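Local coordinates for TssK (Serratia sp. FS14, PDB 5Y0E), which probably builds, as a trimer, part of the baseplate of the bacterial type VI secretion system, at residues G208-R213 with Q239-H244; G246-A251 with A264-F269; R285-D290 with G299-L304. All coordinates share one frame; numbering follows the deposited sequence.

All three contacts tie together the helical middle of the subunit, between its two β-rich ends. Contacts 1 and 2 share helix 229-253 and have centres about 11 Å apart; they touch directly, Leu-210 CD1 lying 4.0 Å from Val-248 CG1. Contacts 2 and 3 sit about 14 Å apart between centres and meet at two places: Trp-266 CZ3 comes within 3.8 Å of Met-302 SD and, separately, Leu-267 CD1 within 4.0 Å of Pro-287 O. Contacts 1 and 3 do not touch, their nearest atoms being about 7 Å apart. A sulfate ion, probably from the crystallisation liquor, lies about 3 Å from the side chain of Asp-265 in contact 2.

Contact 1. Residues G208-R213 with Q239-H244; sequences GLLQQR and QLINRH
Leu-210 packs against Ile-241 and His-244 where helices 197-222 and 229-253 of a helical bundle cross in opposite senses, 139° between their directions, with local axes 9.6 Å apart at their closest. The tight part is forked: Leu-210 CD2 meets Ile-241 CG2 at 4.0 Å, while Leu-210 CD1 reaches His-244 CB at 3.9 Å and also rests on the His-244 backbone oxygen. In Ile-241, CG2 stands anti to the backbone N, turned to Leu-210, and touches Leu-210 O at 3.8 Å; the longer branch carries CD1 to Arg-213 CB, likewise at 3.8 Å. There the packing thins out. Arg-213 offers only that CB, then bends at chi2 and chi3 and leads its guanidinium away to Gln-216 on a partly exposed flank. The imidazole of His-244 also turns from the contact; its ND1 gives a nearly straight bond to Leu-240 O, 2.8 Å at 176° and in the ring plane, which fixes the ring as it stacks on Phe-269. Farther round helix 229-253, Arg-243 makes a salt bridge to Glu-272 of a neighbouring subunit. The contact is therefore van der Waals packing of methyls on one another, on CB atoms and on two carbonyl oxygens.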
loop_
_atom_site.group_PDB
_atom_site.type_symbol
_atom_site.label_atom_id
_atom_site.label_comp_id
_atom_site.label_asym_id
_atom_site.label_seq_id
_atom_site.Cartn_x
_atom_site.Cartn_y
_atom_site.Cartn_z
ATOM N N GLY A 208 -10.860 -12.503 -4.101
ATOM C CA GLY A 208 -11.887 -13.171 -4.869
ATOM C C GLY A 208 -13.137 -12.335 -5.006
ATOM O O GLY A 208 -13.787 -12.336 -6.046
ATOM N N LEU A 209 -13.491 -11.607 -3.965
ATOM C CA LEU A 209 -14.585 -10.673 -4.090
ATOM C C LEU A 209 -14.269 -9.633 -5.147
ATOM O O LEU A 209 -15.074 -9.383 -6.053
ATOM C CB LEU A 209 -14.869 -10.026 -2.741
ATOM C CG LEU A 209 -16.174 -9.241 -2.657
ATOM C CD1 LEU A 209 -17.384 -10.037 -3.169
ATOM C CD2 LEU A 209 -16.392 -8.875 -1.234
ATOM N N LEU A 210 -13.074 -9.049 -5.080
ATOM C CA LEU A 210 -12.743 -8.042 -6.068
ATOM C C LEU A 210 -12.695 -8.636 -7.464
ATOM O O LEU A 210 -13.076 -7.975 -8.428
ATOM C CB LEU A 210 -11.437 -7.364 -5.713
ATOM C CG LEU A 210 -11.467 -6.615 -4.398
ATOM C CD1 LEU A 210 -10.084 -6.140 -4.040
ATOM C CD2 LEU A 210 -12.427 -5.461 -4.456
ATOM N N GLN A 211 -12.284 -9.889 -7.603
ATOM C CA GLN A 211 -12.319 -10.462 -8.936
ATOM C C GLN A 211 -13.749 -10.674 -9.392
ATOM O O GLN A 211 -14.067 -10.474 -10.566
ATOM C CB GLN A 211 -11.523 -11.759 -8.985
ATOM C CG GLN A 211 -10.026 -11.536 -8.879
ATOM C CD GLN A 211 -9.297 -12.748 -8.378
ATOM O OE1 GLN A 211 -9.899 -13.646 -7.807
ATOM N NE2 GLN A 211 -7.995 -12.778 -8.574
ATOM N N GLN A 212 -14.632 -11.043 -8.471
ATOM C CA GLN A 212 -16.013 -11.278 -8.850
ATOM C C GLN A 212 -16.690 -9.976 -9.266
ATOM O O GLN A 212 -17.278 -9.890 -10.347
ATOM C CB GLN A 212 -16.745 -11.971 -7.706
ATOM C CG GLN A 212 -16.324 -13.413 -7.527
ATOM C CD GLN A 212 -16.484 -13.940 -6.109
ATOM O OE1 GLN A 212 -16.956 -13.251 -5.228
ATOM N NE2 GLN A 212 -16.084 -15.173 -5.894
ATOM N N ARG A 213 -16.563 -8.934 -8.458
ATOM C CA ARG A 213 -17.296 -7.722 -8.777
ATOM C C ARG A 213 -16.719 -7.045 -10.000
ATOM O O ARG A 213 -17.448 -6.441 -10.791
ATOM C CB ARG A 213 -17.301 -6.773 -7.580
ATOM C CG ARG A 213 -18.057 -7.314 -6.383
ATOM C CD ARG A 213 -19.361 -7.907 -6.775
ATOM N NE ARG A 213 -20.203 -6.976 -7.501
ATOM C CZ ARG A 213 -21.029 -7.337 -8.477
ATOM N NH1 ARG A 213 -21.112 -8.608 -8.846
ATOM N NH2 ARG A 213 -21.744 -6.415 -9.103
ATOM N N GLN A 239 -13.768 1.477 -11.116
ATOM C CA GLN A 239 -12.469 2.105 -10.963
ATOM C C GLN A 239 -11.877 1.834 -9.606
ATOM O O GLN A 239 -10.690 1.522 -9.490
ATOM C CB GLN A 239 -12.586 3.596 -11.133
ATOM C CG GLN A 239 -11.971 4.107 -12.307
ATOM C CD GLN A 239 -12.439 5.490 -12.565
ATOM O OE1 GLN A 239 -13.494 5.677 -13.162
ATOM N NE2 GLN A 239 -11.660 6.482 -12.138
ATOM N N LEU A 240 -12.682 2.026 -8.561
ATOM C CA LEU A 240 -12.199 1.830 -7.208
ATOM C C LEU A 240 -11.896 0.371 -6.957
ATOM O O LEU A 240 -10.918 0.046 -6.293
ATOM C CB LEU A 240 -13.214 2.345 -6.205
ATOM C CG LEU A 240 -12.829 2.201 -4.733
ATOM C CD1 LEU A 240 -11.742 3.144 -4.377
ATOM C CD2 LEU A 240 -14.020 2.434 -3.851
ATOM N N ILE A 241 -12.723 -0.515 -7.493
ATOM C CA ILE A 241 -12.430 -1.934 -7.443
ATOM C C ILE A 241 -11.139 -2.245 -8.203
ATOM O O ILE A 241 -10.318 -3.040 -7.751
ATOM C CB ILE A 241 -13.644 -2.716 -7.979
ATOM C CG1 ILE A 241 -14.839 -2.502 -7.048
ATOM C CG2 ILE A 241 -13.368 -4.167 -8.122
ATOM C CD1 ILE A 241 -16.108 -3.119 -7.531
ATOM N N ASN A 242 -10.921 -1.593 -9.337
ATOM C CA ASN A 242 -9.774 -1.934 -10.173
ATOM C C ASN A 242 -8.457 -1.548 -9.514
ATOM O O ASN A 242 -7.494 -2.306 -9.572
ATOM C CB ASN A 242 -9.918 -1.286 -11.537
ATOM C CG ASN A 242 -10.839 -2.056 -12.432
ATOM O OD1 ASN A 242 -11.074 -3.224 -12.212
ATOM N ND2 ASN A 242 -11.341 -1.414 -13.461
ATOM N N ARG A 243 -8.406 -0.393 -8.859
ATOM C CA ARG A 243 -7.221 -0.018 -8.103
ATOM C C ARG A 243 -6.836 -1.087 -7.091
ATOM O O ARG A 243 -5.652 -1.380 -6.911
ATOM C CB ARG A 243 -7.444 1.308 -7.385
ATOM C CG ARG A 243 -6.289 1.671 -6.480
ATOM C CD ARG A 243 -6.617 2.692 -5.436
ATOM N NE ARG A 243 -7.573 3.676 -5.925
ATOM C CZ ARG A 243 -8.276 4.492 -5.150
ATOM N NH1 ARG A 243 -8.122 4.441 -3.853
ATOM N NH2 ARG A 243 -9.136 5.353 -5.675
ATOM N N HIS A 244 -7.813 -1.670 -6.414
ATOM C CA HIS A 244 -7.540 -2.631 -5.365
ATOM C C HIS A 244 -7.330 -4.052 -5.876
ATOM O O HIS A 244 -6.774 -4.874 -5.158
ATOM C CB HIS A 244 -8.668 -2.558 -4.331
ATOM C CG HIS A 244 -8.660 -1.283 -3.563
ATOM N ND1 HIS A 244 -9.354 -0.171 -3.966
ATOM C CD2 HIS A 244 -7.985 -0.917 -2.452
ATOM C CE1 HIS A 244 -9.123 0.821 -3.129
ATOM N NE2 HIS A 244 -8.288 0.395 -2.206
#

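Contact 2. Residues G246-A251 with A264-F269; sequences GQVSHA and ADWLQF
Gln-247 lays its terminal amide over the carboxylate of Asp-265, the two planes stacked 27° apart, with Gln-247 CD 3.3 Å from Asp-265 OD2. The pair spans two consecutive antiparallel helices of the helical bundle, 229-253 and 259-273, whose local axes come no nearer than 11.7 Å, a spacing bridged by a long polar side chain and by water. With CG anti to the backbone N (chi1 -158°) and the chain extended beyond it, Gln-247 stretches straight across the gap. Gln-247 OE1 comes to 3.1 Å from Asp-265 CB and lies at the edge of the Trp-266 ring. Although Gln-247 NE2 is near Asp-265 OD2, the angle is too poor for a hydrogen bond; the amide is gripped through two waters instead. NE2 donates to one, at 2.9 Å from Gln-247 NE2, which in turn donates to the Asp-265 backbone oxygen. The other donates to Gln-247 OE1 at 3.0 Å and accepts from Trp-266 NE1 at 3.2 Å, so both ends of the amide have a bridge. NE2 also makes a weak hydrogen bond to Gln-268 of a neighbouring subunit. Beyond the waters the contact turns apolar: Val-248 CG2 approaches Trp-266 CZ2 obliquely, at 4.4 Å.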
loop_
_atom_site.group_PDB
_atom_site.type_symbol
_atom_site.label_atom_id
_atom_site.label_comp_id
_atom_site.label_asym_id
_atom_site.label_seq_id
_atom_site.Cartn_x
_atom_site.Cartn_y
_atom_site.Cartn_z
ATOM N N GLY A 246 -5.114 -4.532 -8.003
ATOM C CA GLY A 246 -3.679 -4.513 -8.037
ATOM C C GLY A 246 -3.105 -4.497 -6.656
ATOM O O GLY A 246 -2.139 -5.189 -6.375
ATOM N N GLN A 247 -3.717 -3.709 -5.786
ATOM C CA GLN A 247 -3.252 -3.594 -4.415
ATOM C C GLN A 247 -3.279 -4.933 -3.712
ATOM O O GLN A 247 -2.322 -5.292 -3.026
ATOM C CB GLN A 247 -4.104 -2.586 -3.655
ATOM C CG GLN A 247 -3.450 -2.011 -2.447
ATOM C CD GLN A 247 -4.404 -1.248 -1.558
ATOM O OE1 GLN A 247 -5.117 -1.846 -0.785
ATOM N NE2 GLN A 247 -4.411 0.068 -1.650
ATOM N N VAL A 248 -4.360 -5.687 -3.881
ATOM C CA VAL A 248 -4.506 -6.920 -3.131
ATOM C C VAL A 248 -3.689 -8.016 -3.779
ATOM O O VAL A 248 -3.128 -8.863 -3.086
ATOM C CB VAL A 248 -5.996 -7.306 -2.976
ATOM C CG1 VAL A 248 -6.545 -7.991 -4.188
ATOM C CG2 VAL A 248 -6.201 -8.196 -1.789
ATOM N N SER A 249 -3.564 -7.986 -5.103
ATOM C CA SER A 249 -2.657 -8.899 -5.785
ATOM C C SER A 249 -1.242 -8.781 -5.243
ATOM O O SER A 249 -0.582 -9.778 -4.968
ATOM C CB SER A 249 -2.652 -8.606 -7.273
ATOM O OG SER A 249 -2.021 -9.652 -7.943
ATOM N N HIS A 250 -0.757 -7.562 -5.104
ATOM C CA HIS A 250 0.555 -7.381 -4.522
ATOM C C HIS A 250 0.608 -7.969 -3.121
ATOM O O HIS A 250 1.543 -8.691 -2.775
ATOM C CB HIS A 250 0.909 -5.900 -4.503
ATOM C CG HIS A 250 2.340 -5.633 -4.186
ATOM N ND1 HIS A 250 3.356 -5.883 -5.081
ATOM C CD2 HIS A 250 2.927 -5.161 -3.068
ATOM C CE1 HIS A 250 4.506 -5.556 -4.530
ATOM N NE2 HIS A 250 4.275 -5.124 -3.305
ATOM N N ALA A 251 -0.397 -7.669 -2.302
ATOM C CA ALA A 251 -0.449 -8.225 -0.957
ATOM C C ALA A 251 -0.453 -9.739 -0.992
ATOM O O ALA A 251 0.263 -10.394 -0.237
ATOM C CB ALA A 251 -1.686 -7.705 -0.235
ATOM N N ALA A 264 -3.861 -0.057 6.776
ATOM C CA ALA A 264 -3.967 1.310 6.293
ATOM C C ALA A 264 -4.523 1.364 4.879
ATOM O O ALA A 264 -5.285 2.267 4.542
ATOM C CB ALA A 264 -2.604 1.974 6.358
ATOM N N ASP A 265 -4.167 0.410 4.040
ATOM C CA ASP A 265 -4.748 0.406 2.712
ATOM C C ASP A 265 -6.237 0.078 2.763
ATOM O O ASP A 265 -7.037 0.706 2.078
ATOM C CB ASP A 265 -4.005 -0.582 1.812
ATOM C CG ASP A 265 -2.677 -0.056 1.310
ATOM O OD1 ASP A 265 -2.334 1.119 1.519
ATOM O OD2 ASP A 265 -1.958 -0.831 0.673
ATOM N N TRP A 266 -6.621 -0.905 3.565
ATOM C CA TRP A 266 -7.997 -1.358 3.566
ATOM C C TRP A 266 -8.920 -0.344 4.236
ATOM O O TRP A 266 -10.065 -0.179 3.821
ATOM C CB TRP A 266 -8.063 -2.728 4.238
ATOM C CG TRP A 266 -7.503 -3.800 3.383
ATOM C CD1 TRP A 266 -6.860 -3.637 2.221
ATOM C CD2 TRP A 266 -7.568 -5.206 3.605
ATOM N NE1 TRP A 266 -6.516 -4.839 1.698
ATOM C CE2 TRP A 266 -6.940 -5.821 2.533
ATOM C CE3 TRP A 266 -8.117 -6.000 4.595
ATOM C CZ2 TRP A 266 -6.837 -7.194 2.420
ATOM C CZ3 TRP A 266 -7.990 -7.367 4.488
ATOM C CH2 TRP A 266 -7.362 -7.947 3.411
ATOM N N LEU A 267 -8.423 0.373 5.231
ATOM C CA LEU A 267 -9.217 1.414 5.851
ATOM C C LEU A 267 -9.584 2.496 4.854
ATOM O O LEU A 267 -10.730 2.947 4.806
ATOM C CB LEU A 267 -8.452 2.004 7.014
ATOM C CG LEU A 267 -9.064 3.195 7.717
ATOM C CD1 LEU A 267 -10.414 2.826 8.310
ATOM C CD2 LEU A 267 -8.123 3.643 8.790
ATOM N N GLN A 268 -8.620 2.920 4.044
ATOM C CA GLN A 268 -8.901 3.918 3.028
ATOM C C GLN A 268 -9.879 3.380 2.006
ATOM O O GLN A 268 -10.810 4.077 1.607
ATOM C CB GLN A 268 -7.608 4.357 2.355
ATOM C CG GLN A 268 -6.697 5.203 3.208
ATOM C CD GLN A 268 -5.303 5.343 2.599
ATOM O OE1 GLN A 268 -5.107 6.039 1.622
ATOM N NE2 GLN A 268 -4.349 4.662 3.172
ATOM N N PHE A 269 -9.670 2.153 1.561
ATOM C CA PHE A 269 -10.647 1.495 0.724
ATOM C C PHE A 269 -12.044 1.618 1.336
ATOM O O PHE A 269 -12.986 2.039 0.675
ATOM C CB PHE A 269 -10.218 0.045 0.547
ATOM C CG PHE A 269 -10.970 -0.704 -0.507
ATOM C CD1 PHE A 269 -11.823 -0.066 -1.360
ATOM C CD2 PHE A 269 -10.820 -2.065 -0.622
ATOM C CE1 PHE A 269 -12.491 -0.754 -2.299
ATOM C CE2 PHE A 269 -11.492 -2.756 -1.556
ATOM C CZ PHE A 269 -12.338 -2.100 -2.396
HETATM O O HOH W 1 -6.353 2.042 -0.685
HETATM O O HOH W 2 -4.114 -4.649 -0.374
#

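Contact 3. Residues R285-D290 with G299-L304; sequences RLPVYD and GKLMLL
Lys-300 is the first residue of helix segment 299-304 to meet Pro-287, and it does so with the root of its side chain: Lys-300 CB lies 4.1 Å from Pro-287 CG and 4.2 Å from Pro-287 CB, the two side chains crossing at a slant. Past CB the lysine bends at chi2, chi3 and chi4 and brings its amine toward the exposed end of the loop, where Lys-300 NZ stands 5.4 Å from Arg-285 NH2. These like charges, if anything, would repel weakly, and the arginine is poorly ordered. One residue on, Leu-301 turns inward. Leu-301 CD1 sits 4.1 Å from Pro-287 CG. Leu-301 CD2 is 3.7 Å from Trp-266 CB, so the two branches connect the loop with helix 259-273. Segment 285-290 belongs to the connection between two successive helices of the bundle, 259-273 and 294-309: the chain leaves the first, passes as an extended loop through 285-290, and lies beside the helix it is about to enter. The same loop faces outward too, with Leu-286 packing on Ser-249 and Val-288 on His-253, both of another subunit. One helical turn after Lys-300 comes Leu-304, exposed on the surface. Its CG is anti to the carbonyl carbon (chi1 -63°), and Leu-304 CD1 reaches Pro-287 CG at 4.0 Å, the third helix side chain to meet that one ring carbon, each from a well-separated direction.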
loop_
_atom_site.group_PDB
_atom_site.type_symbol
_atom_site.label_atom_id
_atom_site.label_comp_id
_atom_site.label_asym_id
_atom_site.label_seq_id
_atom_site.Cartn_x
_atom_site.Cartn_y
_atom_site.Cartn_z
ATOM N N ARG A 285 -17.571 5.683 14.727
ATOM C CA ARG A 285 -16.140 5.599 14.964
ATOM C C ARG A 285 -15.486 4.785 13.857
ATOM O O ARG A 285 -15.942 3.689 13.526
ATOM C CB ARG A 285 -15.864 4.962 16.328
ATOM C CG ARG A 285 -16.474 5.683 17.529
ATOM C CD ARG A 285 -16.441 4.806 18.805
ATOM N NE ARG A 285 -17.389 3.683 18.771
ATOM C CZ ARG A 285 -17.289 2.582 19.517
ATOM N NH1 ARG A 285 -16.277 2.437 20.359
ATOM N NH2 ARG A 285 -18.198 1.620 19.418
ATOM N N LEU A 286 -14.419 5.320 13.285
ATOM C CA LEU A 286 -13.627 4.553 12.342
ATOM C C LEU A 286 -12.888 3.430 13.050
ATOM O O LEU A 286 -12.487 3.573 14.197
ATOM C CB LEU A 286 -12.626 5.448 11.645
ATOM C CG LEU A 286 -13.399 6.310 10.675
ATOM C CD1 LEU A 286 -12.504 7.263 9.918
ATOM C CD2 LEU A 286 -14.084 5.347 9.748
ATOM N N PRO A 287 -12.711 2.300 12.394
ATOM C CA PRO A 287 -11.869 1.246 12.954
ATOM C C PRO A 287 -10.424 1.718 13.094
ATOM O O PRO A 287 -9.885 2.360 12.205
ATOM C CB PRO A 287 -12.004 0.117 11.929
ATOM C CG PRO A 287 -13.205 0.433 11.192
ATOM C CD PRO A 287 -13.317 1.895 11.131
ATOM N N VAL A 288 -9.804 1.407 14.224
ATOM C CA VAL A 288 -8.468 1.885 14.550
ATOM C C VAL A 288 -7.521 0.698 14.628
ATOM O O VAL A 288 -7.788 -0.266 15.346
ATOM C CB VAL A 288 -8.446 2.680 15.864
ATOM C CG1 VAL A 288 -7.011 3.011 16.218
ATOM C CG2 VAL A 288 -9.268 3.963 15.740
ATOM N N TYR A 289 -6.415 0.767 13.891
ATOM C CA TYR A 289 -5.427 -0.304 13.944
ATOM C C TYR A 289 -4.999 -0.571 15.376
ATOM O O TYR A 289 -4.647 0.344 16.115
ATOM C CB TYR A 289 -4.200 0.045 13.110
ATOM C CG TYR A 289 -3.205 -1.068 13.100
ATOM C CD1 TYR A 289 -3.435 -2.207 12.348
ATOM C CD2 TYR A 289 -2.045 -1.000 13.852
ATOM C CE1 TYR A 289 -2.549 -3.230 12.343
ATOM C CE2 TYR A 289 -1.167 -2.024 13.849
ATOM C CZ TYR A 289 -1.416 -3.133 13.087
ATOM O OH TYR A 289 -0.541 -4.167 13.079
ATOM N N ASP A 290 -5.030 -1.831 15.759
ATOM C CA ASP A 290 -4.584 -2.259 17.075
ATOM C C ASP A 290 -3.704 -3.469 16.841
ATOM O O ASP A 290 -4.200 -4.546 16.494
ATOM C CB ASP A 290 -5.761 -2.587 17.999
ATOM C CG ASP A 290 -5.336 -2.875 19.424
ATOM O OD1 ASP A 290 -4.179 -3.198 19.674
ATOM O OD2 ASP A 290 -6.178 -2.803 20.320
ATOM N N GLY A 299 -11.626 -7.302 11.809
ATOM C CA GLY A 299 -12.992 -7.765 11.723
ATOM C C GLY A 299 -13.934 -6.659 11.326
ATOM O O GLY A 299 -14.781 -6.840 10.467
ATOM N N LYS A 300 -13.765 -5.490 11.911
ATOM C CA LYS A 300 -14.629 -4.385 11.555
ATOM C C LYS A 300 -14.393 -3.952 10.128
ATOM O O LYS A 300 -15.337 -3.617 9.417
ATOM C CB LYS A 300 -14.406 -3.223 12.514
ATOM C CG LYS A 300 -14.312 -3.669 13.915
ATOM C CD LYS A 300 -15.040 -2.760 14.864
ATOM C CE LYS A 300 -14.274 -1.499 15.136
ATOM N NZ LYS A 300 -14.538 -1.041 16.530
ATOM N N LEU A 301 -13.142 -3.969 9.690
ATOM C CA LEU A 301 -12.820 -3.539 8.338
ATOM C C LEU A 301 -13.376 -4.509 7.306
ATOM O O LEU A 301 -13.970 -4.092 6.307
ATOM C CB LEU A 301 -11.304 -3.392 8.209
ATOM C CG LEU A 301 -10.701 -2.247 7.403
ATOM C CD1 LEU A 301 -11.373 -0.960 7.801
ATOM C CD2 LEU A 301 -9.211 -2.147 7.660
ATOM N N MET A 302 -13.207 -5.805 7.536
ATOM C CA MET A 302 -13.710 -6.774 6.581
ATOM C C MET A 302 -15.213 -6.643 6.428
ATOM O O MET A 302 -15.756 -6.812 5.327
ATOM C CB MET A 302 -13.335 -8.181 7.025
ATOM C CG MET A 302 -11.899 -8.562 6.738
ATOM S SD MET A 302 -11.527 -8.558 4.976
ATOM C CE MET A 302 -12.609 -9.808 4.319
ATOM N N LEU A 303 -15.899 -6.328 7.520
ATOM C CA LEU A 303 -17.337 -6.128 7.464
ATOM C C LEU A 303 -17.681 -4.992 6.529
ATOM O O LEU A 303 -18.459 -5.158 5.590
ATOM C CB LEU A 303 -17.867 -5.845 8.862
ATOM C CG LEU A 303 -18.878 -6.769 9.514
ATOM C CD1 LEU A 303 -19.264 -6.210 10.803
ATOM C CD2 LEU A 303 -20.084 -6.956 8.685
ATOM N N LEU A 304 -17.110 -3.818 6.781
ATOM C CA LEU A 304 -17.364 -2.683 5.913
ATOM C C LEU A 304 -17.118 -3.017 4.448
ATOM O O LEU A 304 -17.866 -2.583 3.572
ATOM C CB LEU A 304 -16.500 -1.509 6.342
ATOM C CG LEU A 304 -16.781 -0.976 7.752
ATOM C CD1 LEU A 304 -15.671 -0.050 8.131
ATOM C CD2 LEU A 304 -18.111 -0.237 7.839
#